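Local coordinates for protein GH26C (Muricauda sp. MAR_2010_75, PDB 6Q78) that probably hydrolyses internal beta-1,4-mannosidic linkages in mannans, as an endo-acting mannanase of glycoside hydrolase family 26, at residues A[114-119]-A[155-160]; A[219-224]-A[266-271]. All coordinates share one frame; numbering follows the deposited sequence.

Contact 1 (A[114-119]-A[155-160]); sequences GSDFMF and VFCWHF
At the carboxyl end of two adjacent strands of the TIM barrel, Asp116 and His159 are joined by a pair of bonds. His159 N donates to the syn lone pair of Asp116 OD1 at 2.9 Å, while His159 ND1 donates to Asp116 OD2 at 2.7 Å, on the syn side but 26° out of the carboxylate plane. CG anti to the backbone N (chi1 -163°) carries the Asp116 carboxylate across to residue 159. Asp116 OD1 also accepts a hydrogen bond from Met118 N at 2.8 Å from above the plane, an Asx turn; three N-H groups, two on OD1 and one on OD2, would together restrain its rotation. His159 NE2 hydrogen-bonds a Tris molecule, probably from the crystallisation liquor, which may mark the pocket.

Below this the strands pair in parallel, the two strands of a beta-alpha-beta unit whose connecting helix is 132-150. Ser115 N donates to Val155 O, Cys157 N to Ser115 O, and Phe117 N to Cys157 O.

On the face that meets the helix, the Phe156 ring is sandwiched. Ser115 CB lies over one face, 3.7 Å from the ring centroid, and Phe117 stacks on the opposite face with centroids 4.4 Å apart and planes inclined by 29°. Phe156 CD2 sits over the centre of the Phe117 ring. Phe117 CB in turn rests over the five-membered ring of Trp158, 3.5 Å from Trp158 CD1; Trp158 NE1 hydrogen-bonds Thr121 OG1.

Contact 2 (A[219-224]-A[266-271]); sequences PIIFRP and LFAFSP
The Phe222 ring meets Phe267 at its edge, where CE1 of Phe267 comes near the ring plane and lies 4.1 Å from CD1 of Phe222; the two side chains cross obliquely. One face of the Phe222 ring is taken by Pro224 from its own strand end, with CD of the proline 4.0 Å above the ring plane and over its centre. The other flat group is the guanidinium of Arg223. Ser270 OG sits at its edge and in its plane, accepting a nearly straight bond from Arg223 NH1 at 2.9 Å. The arginine chain bends at chi3 (68°), which turns NE away from the line of the extended CB-CG-CD portion, and that portion passes close to the same hydroxyl, Arg223 CD being 3.3 Å from Ser270 OG. NH1 also makes a salt bridge to Asp297 and NH2 one to Glu335, so several partners hold the guanidinium, whose side chain lies about 5 Å from a bound Tris molecule that may mark the pocket.

These residues belong to two neighbouring parallel strands of the TIM barrel, 220-223 and 265-269, and the loops that follow them. The strands are bonded in ladder fashion: Leu266 N to Ile220 O, Phe222 N to Leu266 O and Ala268 N to Phe222 O. Phe222 and Phe267 lie on one face of this sheet. Ile221 and Leu266 are on the face turned to the barrel interior, where Ile221 also packs on Val155 and Ile293. There Ile221 CG2 reaches Ala268 CB at 3.7 Å, and Arg223 CB meets that same methyl at 3.8 Å.

Beyond the last bridge the strand ends are joined by a water. It donates to Pro224 O at 2.7 Å and to Ala268 O at 3.0 Å, and weakly accepts Ser270 N.

How the contacts relate
Going from the N terminus, the chain lays down strand 112-116, runs through helix 132-150 and returns as strand 153-157, where contact 1 closes a loop of 35 intervening residues. It then passes through helices 176-186 and 193-208 before strand 220-223; helix 242-259 leads on to strand 265-269, and contact 2 closes the second loop, of 41 residues. The loops follow in series, neither nesting nor crossing. They meet where strands 153-157 and 220-223 lie side by side: Phe156 N to Ile221 O and Phe156 O to Arg223 N are probable hydrogen bonds, and the rings of Phe117 and Phe222 touch. Four successive barrel strands are thereby joined.

Contact 1 (A[114-119]-A[155-160])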
ATOM      1  N   GLY A 114      -4.001   3.873   4.648  1.00  6.01           N
ATOM      2  CA  GLY A 114      -2.608   3.424   4.599  1.00  6.76           C
ATOM      3  C   GLY A 114      -1.929   3.736   5.919  1.00  7.11           C
ATOM      4  O   GLY A 114      -2.089   4.823   6.476  1.00  6.91           O
ATOM      5  N   SER A 115      -1.181   2.754   6.423  1.00  5.82           N
ATOM      6  CA  SER A 115      -0.345   2.925   7.624  1.00  5.78           C
ATOM      7  C   SER A 115       1.047   2.363   7.354  1.00  5.87           C
ATOM      8  O   SER A 115       1.326   1.822   6.277  1.00  5.96           O
ATOM      9  CB  SER A 115      -0.953   2.126   8.791  1.00  6.57           C
ATOM     10  OG  SER A 115      -2.237   2.723   9.102  1.00  6.96           O
ATOM     11  N   ASP A 116       1.942   2.509   8.336  1.00  5.90           N
ATOM     12  CA  ASP A 116       3.361   2.171   8.131  1.00  6.06           C
ATOM     13  C   ASP A 116       3.842   1.415   9.355  1.00  6.06           C
ATOM     14  O   ASP A 116       3.570   1.816  10.491  1.00  6.91           O
ATOM     15  CB  ASP A 116       4.162   3.471   7.955  1.00  6.25           C
ATOM     16  CG  ASP A 116       5.556   3.263   7.325  1.00  9.25           C
ATOM     17  OD1 ASP A 116       6.226   2.218   7.552  1.00  6.87           O
ATOM     18  OD2 ASP A 116       6.024   4.233   6.645  1.00 12.99           O
ATOM     19  N   PHE A 117       4.573   0.320   9.137  1.00  6.18           N
ATOM     20  CA  PHE A 117       5.232  -0.388  10.242  1.00  6.76           C
ATOM     21  C   PHE A 117       6.475   0.316  10.790  1.00  6.45           C
ATOM     22  O   PHE A 117       6.992  -0.119  11.834  1.00  8.36           O
ATOM     23  CB  PHE A 117       5.587  -1.822   9.833  1.00  6.44           C
ATOM     24  CG  PHE A 117       4.426  -2.779   9.928  1.00  6.53           C
ATOM     25  CD1 PHE A 117       3.876  -3.080  11.171  1.00  6.40           C
ATOM     26  CD2 PHE A 117       3.917  -3.399   8.801  1.00  6.44           C
ATOM     27  CE1 PHE A 117       2.794  -3.966  11.283  1.00  9.34           C
ATOM     28  CE2 PHE A 117       2.809  -4.305   8.887  1.00  6.46           C
ATOM     29  CZ  PHE A 117       2.269  -4.570  10.170  1.00  7.59           C
ATOM     30  N   MET A 118       6.946   1.392  10.144  1.00  6.56           N
ATOM     31  CA  MET A 118       8.152   2.128  10.560  1.00  7.35           C
ATOM     32  C   MET A 118       8.321   2.295  12.079  1.00  9.09           C
ATOM     33  O   MET A 118       9.339   1.873  12.661  1.00  9.85           O
ATOM     34  CB  MET A 118       8.090   3.493   9.879  1.00  8.05           C
ATOM     35  CG  MET A 118       9.240   4.423  10.266  1.00 11.56           C
ATOM     36  SD  MET A 118       9.131   6.011   9.368  1.00 15.94           S
ATOM     37  CE  MET A 118       7.532   6.702   9.806  1.00 17.10           C
ATOM     38  N   PHE A 119       7.378   2.967  12.739  1.00  8.78           N
ATOM     39  CA  PHE A 119       7.561   3.231  14.162  1.00 10.50           C
ATOM     40  C   PHE A 119       7.306   1.971  15.000  1.00  6.77           C
ATOM     41  O   PHE A 119       7.811   1.866  16.130  1.00 10.73           O
ATOM     42  CB  PHE A 119       6.621   4.380  14.576  1.00 12.84           C
ATOM     43  CG  PHE A 119       7.028   5.770  14.037  1.00 10.04           C
ATOM     44  CD1 PHE A 119       8.367   6.120  13.855  1.00 14.64           C
ATOM     45  CD2 PHE A 119       6.045   6.646  13.606  1.00 14.36           C
ATOM     46  CE1 PHE A 119       8.726   7.372  13.342  1.00 17.13           C
ATOM     47  CE2 PHE A 119       6.406   7.920  13.119  1.00 13.83           C
ATOM     48  CZ  PHE A 119       7.736   8.252  12.963  1.00 15.22           C
ATOM     49  N   VAL A 155      -3.967  -0.995   4.438  1.00  5.91           N
ATOM     50  CA  VAL A 155      -2.717  -1.368   3.781  1.00  5.55           C
ATOM     51  C   VAL A 155      -1.564  -0.846   4.635  1.00  7.45           C
ATOM     52  O   VAL A 155      -1.602   0.307   5.080  1.00  8.54           O
ATOM     53  CB  VAL A 155      -2.652  -0.796   2.351  1.00  7.34           C
ATOM     54  CG1 VAL A 155      -1.395  -1.338   1.642  1.00  9.93           C
ATOM     55  CG2 VAL A 155      -3.899  -1.128   1.576  1.00 15.64           C
ATOM     56  N   PHE A 156      -0.542  -1.683   4.868  1.00  6.40           N
ATOM     57  CA  PHE A 156       0.692  -1.257   5.535  1.00  5.39           C
ATOM     58  C   PHE A 156       1.890  -1.367   4.614  1.00  6.43           C
ATOM     59  O   PHE A 156       2.127  -2.438   4.030  1.00  7.87           O
ATOM     60  CB  PHE A 156       1.027  -2.154   6.731  1.00  5.69           C
ATOM     61  CG  PHE A 156       0.336  -1.781   8.016  1.00  6.34           C
ATOM     62  CD1 PHE A 156      -1.040  -2.027   8.185  1.00  7.98           C
ATOM     63  CD2 PHE A 156       1.045  -1.176   9.040  1.00  6.23           C
ATOM     64  CE1 PHE A 156      -1.689  -1.701   9.390  1.00  7.96           C
ATOM     65  CE2 PHE A 156       0.403  -0.880  10.265  1.00  6.19           C
ATOM     66  CZ  PHE A 156      -0.960  -1.152  10.430  1.00  6.05           C
ATOM     67  N   CYS A 157       2.659  -0.283   4.521  1.00  5.64           N
ATOM     68  CA  CYS A 157       4.009  -0.322   3.973  1.00  5.62           C
ATOM     69  C   CYS A 157       4.970  -0.376   5.160  1.00  6.44           C
ATOM     70  O   CYS A 157       4.549  -0.459   6.322  1.00  6.67           O
ATOM     71  CB  CYS A 157       4.266   0.864   3.032  1.00  6.43           C
ATOM     72  SG  CYS A 157       4.185   2.488   3.868  1.00  9.77           S
ATOM     73  N   TRP A 158       6.281  -0.380   4.881  1.00  5.89           N
ATOM     74  CA  TRP A 158       7.276  -0.526   5.945  1.00  5.93           C
ATOM     75  C   TRP A 158       8.524   0.260   5.571  1.00  6.83           C
ATOM     76  O   TRP A 158       9.392  -0.244   4.836  1.00  6.66           O
ATOM     77  CB  TRP A 158       7.591  -1.998   6.127  1.00  8.19           C
ATOM     78  CG  TRP A 158       8.482  -2.274   7.303  1.00  7.66           C
ATOM     79  CD1 TRP A 158       8.771  -1.424   8.352  1.00  7.78           C
ATOM     80  CD2 TRP A 158       9.139  -3.507   7.602  1.00  6.35           C
ATOM     81  NE1 TRP A 158       9.606  -2.055   9.272  1.00  7.24           N
ATOM     82  CE2 TRP A 158       9.833  -3.340   8.830  1.00  6.53           C
ATOM     83  CE3 TRP A 158       9.235  -4.725   6.938  1.00  6.57           C
ATOM     84  CZ2 TRP A 158      10.567  -4.364   9.407  1.00  7.42           C
ATOM     85  CZ3 TRP A 158      10.004  -5.740   7.509  1.00  9.99           C
ATOM     86  CH2 TRP A 158      10.648  -5.551   8.721  1.00  8.89           C
ATOM     87  N   HIS A 159       8.638   1.485   6.111  1.00  6.26           N
ATOM     88  CA  HIS A 159       9.879   2.239   5.963  1.00  6.59           C
ATOM     89  C   HIS A 159      10.821   1.744   7.054  1.00  7.52           C
ATOM     90  O   HIS A 159      10.920   2.296   8.165  1.00  9.58           O
ATOM     91  CB  HIS A 159       9.628   3.740   6.006  1.00  7.13           C
ATOM     92  CG  HIS A 159       9.019   4.277   4.748  1.00  6.73           C
ATOM     93  ND1 HIS A 159       7.657   4.250   4.516  1.00  9.12           N
ATOM     94  CD2 HIS A 159       9.578   4.878   3.664  1.00  9.95           C
ATOM     95  CE1 HIS A 159       7.409   4.788   3.329  1.00  8.36           C
ATOM     96  NE2 HIS A 159       8.557   5.158   2.783  1.00 10.83           N
ATOM     97  N   PHE A 160      11.493   0.633   6.723  1.00  7.51           N
ATOM     98  CA  PHE A 160      12.315  -0.152   7.650  1.00  9.30           C
ATOM     99  C   PHE A 160      13.717   0.444   7.712  1.00  7.44           C
ATOM    100  O   PHE A 160      14.447   0.446   6.724  1.00  8.07           O
ATOM    101  CB  PHE A 160      12.293  -1.587   7.109  1.00  9.10           C
ATOM    102  CG  PHE A 160      13.128  -2.610   7.885  1.00  7.58           C
ATOM    103  CD1 PHE A 160      13.440  -2.437   9.218  1.00 10.05           C
ATOM    104  CD2 PHE A 160      13.532  -3.777   7.250  1.00  8.19           C
ATOM    105  CE1 PHE A 160      14.184  -3.416   9.899  1.00 10.42           C
ATOM    106  CE2 PHE A 160      14.302  -4.718   7.906  1.00  9.83           C
ATOM    107  CZ  PHE A 160      14.635  -4.537   9.226  1.00  9.20           C
TER

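Contact 2 (A[219-224]-A[266-271])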
ATOM      1  N   PRO A 219      -8.023  -7.923   8.646  1.00  7.20           N
ATOM      2  CA  PRO A 219      -7.101  -8.260   7.545  1.00  7.74           C
ATOM      3  C   PRO A 219      -6.290  -7.044   7.161  1.00  8.21           C
ATOM      4  O   PRO A 219      -6.822  -5.939   7.073  1.00  9.37           O
ATOM      5  CB  PRO A 219      -8.035  -8.683   6.400  1.00 10.49           C
ATOM      6  CG  PRO A 219      -9.341  -9.068   7.127  1.00  8.33           C
ATOM      7  CD  PRO A 219      -9.435  -8.075   8.250  1.00  7.81           C
ATOM      8  N   ILE A 220      -4.985  -7.248   6.953  1.00  7.40           N
ATOM      9  CA  ILE A 220      -4.191  -6.153   6.425  1.00  8.51           C
ATOM     10  C   ILE A 220      -3.465  -6.591   5.165  1.00  8.04           C
ATOM     11  O   ILE A 220      -3.074  -7.757   5.013  1.00  8.40           O
ATOM     12  CB  ILE A 220      -3.210  -5.573   7.456  1.00  9.98           C
ATOM     13  CG1 ILE A 220      -2.149  -6.580   7.840  1.00  9.28           C
ATOM     14  CG2 ILE A 220      -3.947  -4.987   8.706  1.00  9.46           C
ATOM     15  CD1 ILE A 220      -0.956  -5.924   8.513  1.00 11.15           C
ATOM     16  N   ILE A 221      -3.262  -5.631   4.272  1.00  7.61           N
ATOM     17  CA  ILE A 221      -2.403  -5.827   3.104  1.00  6.71           C
ATOM     18  C   ILE A 221      -1.016  -5.332   3.472  1.00  7.30           C
ATOM     19  O   ILE A 221      -0.849  -4.181   3.869  1.00  9.58           O
ATOM     20  CB  ILE A 221      -2.954  -5.057   1.901  1.00  6.59           C
ATOM     21  CG1 ILE A 221      -4.371  -5.558   1.537  1.00  8.13           C
ATOM     22  CG2 ILE A 221      -1.959  -5.135   0.734  1.00  6.85           C
ATOM     23  CD1 ILE A 221      -5.074  -4.689   0.564  1.00 11.22           C
ATOM     24  N   PHE A 222      -0.033  -6.214   3.405  1.00  7.08           N
ATOM     25  CA  PHE A 222       1.343  -5.893   3.765  1.00  5.88           C
ATOM     26  C   PHE A 222       2.152  -5.743   2.471  1.00  8.01           C
ATOM     27  O   PHE A 222       2.183  -6.664   1.620  1.00  7.45           O
ATOM     28  CB  PHE A 222       1.887  -7.028   4.640  1.00  6.04           C
ATOM     29  CG  PHE A 222       3.333  -6.860   5.077  1.00  7.92           C
ATOM     30  CD1 PHE A 222       4.205  -7.953   5.036  1.00  7.02           C
ATOM     31  CD2 PHE A 222       3.791  -5.675   5.620  1.00 11.62           C
ATOM     32  CE1 PHE A 222       5.511  -7.845   5.513  1.00  9.54           C
ATOM     33  CE2 PHE A 222       5.128  -5.558   6.055  1.00 11.17           C
ATOM     34  CZ  PHE A 222       5.943  -6.660   6.018  1.00  7.60           C
ATOM     35  N   ARG A 223       2.759  -4.552   2.298  1.00  6.87           N
ATOM     36  CA  ARG A 223       3.455  -4.150   1.065  1.00  6.04           C
ATOM     37  C   ARG A 223       4.900  -3.803   1.388  1.00  6.09           C
ATOM     38  O   ARG A 223       5.240  -2.619   1.466  1.00  8.33           O
ATOM     39  CB  ARG A 223       2.732  -2.946   0.440  1.00  7.70           C
ATOM     40  CG  ARG A 223       3.248  -2.530  -0.931  1.00  7.58           C
ATOM     41  CD  ARG A 223       2.329  -1.470  -1.530  1.00  6.81           C
ATOM     42  NE  ARG A 223       2.394  -0.203  -0.799  1.00  8.40           N
ATOM     43  CZ  ARG A 223       3.177   0.826  -1.136  1.00  6.94           C
ATOM     44  NH1 ARG A 223       4.000   0.773  -2.181  1.00  8.85           N
ATOM     45  NH2 ARG A 223       3.120   1.945  -0.434  1.00  9.73           N
ATOM     46  N   PRO A 224       5.774  -4.793   1.599  1.00  6.37           N
ATOM     47  CA  PRO A 224       7.140  -4.515   2.064  1.00  6.61           C
ATOM     48  C   PRO A 224       8.101  -4.287   0.902  1.00  9.97           C
ATOM     49  O   PRO A 224       7.852  -4.703  -0.243  1.00  8.79           O
ATOM     50  CB  PRO A 224       7.532  -5.821   2.765  1.00  8.25           C
ATOM     51  CG  PRO A 224       6.795  -6.878   1.935  1.00  9.62           C
ATOM     52  CD  PRO A 224       5.441  -6.232   1.597  1.00  6.72           C
ATOM     53  N   LEU A 266      -2.658 -10.235   3.517  1.00  8.72           N
ATOM     54  CA  LEU A 266      -2.435 -10.379   2.080  1.00  7.89           C
ATOM     55  C   LEU A 266      -1.114  -9.678   1.779  1.00  8.24           C
ATOM     56  O   LEU A 266      -0.691  -8.775   2.513  1.00 10.47           O
ATOM     57  CB  LEU A 266      -3.545  -9.666   1.306  1.00  8.86           C
ATOM     58  CG  LEU A 266      -4.990 -10.149   1.513  1.00 10.68           C
ATOM     59  CD1 LEU A 266      -5.945  -9.381   0.585  1.00 10.48           C
ATOM     60  CD2 LEU A 266      -5.094 -11.651   1.171  1.00 11.12           C
ATOM     61  N   PHE A 267      -0.434 -10.118   0.717  1.00  8.23           N
ATOM     62  CA  PHE A 267       0.905  -9.629   0.388  1.00  8.50           C
ATOM     63  C   PHE A 267       0.906  -8.876  -0.935  1.00 10.15           C
ATOM     64  O   PHE A 267       0.435  -9.404  -1.954  1.00 10.88           O
ATOM     65  CB  PHE A 267       1.891 -10.810   0.313  1.00  8.36           C
ATOM     66  CG  PHE A 267       2.034 -11.529   1.615  1.00  8.86           C
ATOM     67  CD1 PHE A 267       2.954 -11.096   2.564  1.00 10.80           C
ATOM     68  CD2 PHE A 267       1.215 -12.599   1.920  1.00 11.02           C
ATOM     69  CE1 PHE A 267       3.067 -11.733   3.815  1.00  9.88           C
ATOM     70  CE2 PHE A 267       1.324 -13.248   3.147  1.00 11.14           C
ATOM     71  CZ  PHE A 267       2.260 -12.804   4.080  1.00 10.56           C
ATOM     72  N   ALA A 268       1.460  -7.659  -0.921  1.00  7.74           N
ATOM     73  CA  ALA A 268       1.461  -6.764  -2.077  1.00  8.63           C
ATOM     74  C   ALA A 268       2.888  -6.457  -2.519  1.00  8.62           C
ATOM     75  O   ALA A 268       3.713  -6.033  -1.715  1.00  8.98           O
ATOM     76  CB  ALA A 268       0.749  -5.446  -1.705  1.00  8.00           C
ATOM     77  N   PHE A 269       3.141  -6.627  -3.816  1.00  7.78           N
ATOM     78  CA  PHE A 269       4.418  -6.387  -4.474  1.00  7.63           C
ATOM     79  C   PHE A 269       4.283  -5.094  -5.266  1.00  9.02           C
ATOM     80  O   PHE A 269       3.367  -4.972  -6.089  1.00 11.53           O
ATOM     81  CB  PHE A 269       4.631  -7.554  -5.462  1.00  8.15           C
ATOM     82  CG  PHE A 269       5.813  -7.413  -6.404  1.00  8.58           C
ATOM     83  CD1 PHE A 269       7.107  -7.724  -5.966  1.00 10.05           C
ATOM     84  CD2 PHE A 269       5.618  -7.082  -7.743  1.00 11.71           C
ATOM     85  CE1 PHE A 269       8.200  -7.653  -6.851  1.00  9.83           C
ATOM     86  CE2 PHE A 269       6.712  -7.008  -8.628  1.00 12.37           C
ATOM     87  CZ  PHE A 269       7.998  -7.282  -8.176  1.00 11.07           C
ATOM     88  N   SER A 270       5.200  -4.148  -5.086  1.00  7.64           N
ATOM     89  CA  SER A 270       5.049  -2.871  -5.797  1.00 10.16           C
ATOM     90  C   SER A 270       6.365  -2.181  -6.089  1.00  9.06           C
ATOM     91  O   SER A 270       6.961  -1.540  -5.207  1.00  9.06           O
ATOM     92  CB  SER A 270       4.088  -1.926  -5.084  1.00 12.31           C
ATOM     93  OG  SER A 270       4.651  -1.565  -3.845  1.00 11.20           O
ATOM     94  N   PRO A 271       6.822  -2.234  -7.340  1.00  8.58           N
ATOM     95  CA  PRO A 271       7.904  -1.340  -7.786  1.00  8.94           C
ATOM     96  C   PRO A 271       7.368   0.080  -7.875  1.00  8.92           C
ATOM     97  O   PRO A 271       6.163   0.330  -7.675  1.00  9.97           O
ATOM     98  CB  PRO A 271       8.229  -1.846  -9.198  1.00  9.60           C
ATOM     99  CG  PRO A 271       6.881  -2.443  -9.683  1.00 13.18           C
ATOM    100  CD  PRO A 271       6.278  -3.081  -8.419  1.00  8.96           C
TER
HETATM  101  O   HOH W   1       6.046  -4.235  -2.191  1.00 17.55           O